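Local coordinates for protein glycoside hydrolase family 5 (Aspergillus oryzae, PDB 6LA0) that hydrolyses glycosides as a secreted family 5 rutinosidase and probably also releases glucose from beta-1,3-glucans, at residues K18-N23 with I364-F369. Numbering follows the deposited sequence.
Sequences KANGVN and IDLTRF
Asn20 lies on the first strand of the (beta/alpha)8 TIM barrel, 19-23, and meets Leu366 and Phe369 of the modelled C-terminal tail. The contact is small and rests on these three side chains. No direct hydrogen bond joins the segments. The CB of Asn20 sits at the fork of Leu366, 3.8 Å from CD1 and 3.9 Å from CD2. Asn20 CG is anti to the carbonyl carbon (chi1 -64°), and the amide reaches past Leu366 to Phe369. There Asn20 ND2 comes 3.4 Å from Phe369 CD2. The two side chains cross at about a right angle, with amide and ring planes 47° apart, so this is not a flat stack. A water donates to Leu366 O at 2.8 Å. It also lies next to Asn20 ND2, but that distance is too short to be trusted, so the bridge is doubtful. The tail turns through a short 3-10 segment, 366-368. Phe369 CZ lies over one face of the Arg368 guanidinium, near its rim, and Arg368 forms a salt bridge with Asp321. Helix 312-326, which carries Asp321, adjoins the contact: Tyr324 touches Asn20 and Phe369, and Leu320 packs on Leu366 and Phe369. Strand 19-23 itself runs between parallel strands 87-92 and 329-332, and the tail packs outside the barrel wall, following helix 355-360.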
loop_
_atom_site.group_PDB
_atom_site.type_symbol
_atom_site.label_atom_id
_atom_site.label_comp_id
_atom_site.label_asym_id
_atom_site.label_seq_id
_atom_site.Cartn_x
_atom_site.Cartn_y
_atom_site.Cartn_z
ATOM N N LYS A 18 -0.908 -5.839 -16.839
ATOM C CA LYS A 18 -1.835 -6.206 -15.776
ATOM C C LYS A 18 -1.161 -7.195 -14.828
ATOM O O LYS A 18 -0.356 -8.022 -15.259
ATOM C CB LYS A 18 -3.122 -6.833 -16.342
ATOM C CG LYS A 18 -3.890 -5.943 -17.331
ATOM C CD LYS A 18 -5.155 -6.673 -17.823
ATOM C CE LYS A 18 -6.394 -5.785 -17.784
ATOM N NZ LYS A 18 -7.616 -6.478 -18.304
ATOM N N ALA A 19 -1.524 -7.147 -13.548
ATOM C CA ALA A 19 -0.945 -8.101 -12.608
ATOM C C ALA A 19 -1.867 -8.288 -11.408
ATOM O O ALA A 19 -2.634 -7.392 -11.045
ATOM C CB ALA A 19 0.449 -7.657 -12.146
ATOM N N ASN A 20 -1.759 -9.460 -10.775
ATOM C CA ASN A 20 -2.483 -9.767 -9.547
ATOM C C ASN A 20 -1.487 -10.134 -8.458
ATOM O O ASN A 20 -0.549 -10.891 -8.711
ATOM C CB ASN A 20 -3.471 -10.926 -9.750
ATOM C CG ASN A 20 -4.567 -10.583 -10.734
ATOM O OD1 ASN A 20 -5.349 -9.661 -10.510
ATOM N ND2 ASN A 20 -4.621 -11.319 -11.838
ATOM N N GLY A 21 -1.667 -9.580 -7.267
ATOM C CA GLY A 21 -0.710 -9.852 -6.211
ATOM C C GLY A 21 -1.211 -9.473 -4.837
ATOM O O GLY A 21 -2.415 -9.445 -4.573
ATOM N N VAL A 22 -0.259 -9.201 -3.944
ATOM C CA VAL A 22 -0.560 -8.863 -2.560
ATOM C C VAL A 22 0.311 -7.695 -2.119
ATOM O O VAL A 22 1.338 -7.390 -2.726
ATOM C CB VAL A 22 -0.332 -10.069 -1.616
ATOM C CG1 VAL A 22 -1.165 -11.269 -2.068
ATOM C CG2 VAL A 22 1.160 -10.417 -1.533
ATOM N N ASN A 23 -0.140 -7.031 -1.058
ATOM C CA ASN A 23 0.702 -6.158 -0.251
ATOM C C ASN A 23 1.511 -6.976 0.755
ATOM O O ASN A 23 1.060 -8.013 1.249
ATOM C CB ASN A 23 -0.147 -5.163 0.534
ATOM C CG ASN A 23 -0.680 -4.062 -0.318
ATOM O OD1 ASN A 23 -0.017 -3.046 -0.500
ATOM N ND2 ASN A 23 -1.882 -4.254 -0.861
ATOM N N ILE A 364 -7.133 -19.872 -4.575
ATOM C CA ILE A 364 -6.424 -18.953 -5.467
ATOM C C ILE A 364 -5.734 -19.736 -6.577
ATOM O O ILE A 364 -4.943 -20.651 -6.309
ATOM C CB ILE A 364 -5.395 -18.092 -4.710
ATOM C CG1 ILE A 364 -6.056 -17.335 -3.546
ATOM C CG2 ILE A 364 -4.684 -17.127 -5.678
ATOM C CD1 ILE A 364 -7.360 -16.639 -3.910
ATOM N N ASP A 365 -5.991 -19.333 -7.822
ATOM C CA ASP A 365 -5.209 -19.774 -8.985
ATOM C C ASP A 365 -5.143 -18.581 -9.937
ATOM O O ASP A 365 -6.007 -18.405 -10.801
ATOM C CB ASP A 365 -5.812 -21.003 -9.654
ATOM C CG ASP A 365 -5.184 -21.305 -11.006
ATOM O OD1 ASP A 365 -4.031 -20.891 -11.260
ATOM O OD2 ASP A 365 -5.855 -21.963 -11.829
ATOM N N LEU A 366 -4.113 -17.753 -9.770
ATOM C CA LEU A 366 -4.047 -16.542 -10.578
ATOM C C LEU A 366 -3.644 -16.815 -12.016
ATOM O O LEU A 366 -3.740 -15.902 -12.843
ATOM C CB LEU A 366 -3.081 -15.535 -9.946
ATOM C CG LEU A 366 -3.548 -15.084 -8.560
ATOM C CD1 LEU A 366 -2.539 -14.141 -7.937
ATOM C CD2 LEU A 366 -4.908 -14.404 -8.679
ATOM N N THR A 367 -3.202 -18.035 -12.338
ATOM C CA THR A 367 -2.883 -18.342 -13.726
ATOM C C THR A 367 -4.121 -18.402 -14.609
ATOM O O THR A 367 -3.982 -18.431 -15.837
ATOM C CB THR A 367 -2.117 -19.662 -13.831
ATOM O OG1 THR A 367 -3.013 -20.758 -13.606
ATOM C CG2 THR A 367 -0.981 -19.706 -12.810
ATOM N N ARG A 368 -5.324 -18.412 -14.026
ATOM C CA ARG A 368 -6.524 -18.423 -14.856
ATOM C C ARG A 368 -6.730 -17.110 -15.598
ATOM O O ARG A 368 -7.557 -17.061 -16.511
ATOM C CB ARG A 368 -7.767 -18.755 -14.011
ATOM C CG ARG A 368 -8.173 -17.698 -12.982
ATOM C CD ARG A 368 -9.236 -18.244 -12.025
ATOM N NE ARG A 368 -9.572 -17.332 -10.923
ATOM C CZ ARG A 368 -10.410 -16.304 -11.026
ATOM N NH1 ARG A 368 -10.981 -16.038 -12.190
ATOM N NH2 ARG A 368 -10.681 -15.542 -9.972
ATOM N N PHE A 369 -6.004 -16.056 -15.240
ATOM C CA PHE A 369 -6.165 -14.772 -15.898
ATOM C C PHE A 369 -5.215 -14.656 -17.083
ATOM O O PHE A 369 -5.483 -13.907 -18.025
ATOM C CB PHE A 369 -5.916 -13.623 -14.926
ATOM C CG PHE A 369 -6.925 -13.521 -13.817
ATOM C CD1 PHE A 369 -8.142 -12.912 -14.028
ATOM C CD2 PHE A 369 -6.631 -14.003 -12.550
ATOM C CE1 PHE A 369 -9.068 -12.804 -13.008
ATOM C CE2 PHE A 369 -7.549 -13.901 -11.523
ATOM C CZ PHE A 369 -8.774 -13.298 -11.758
HETATM O O HOH W 1 -3.160 -13.149 -12.554
#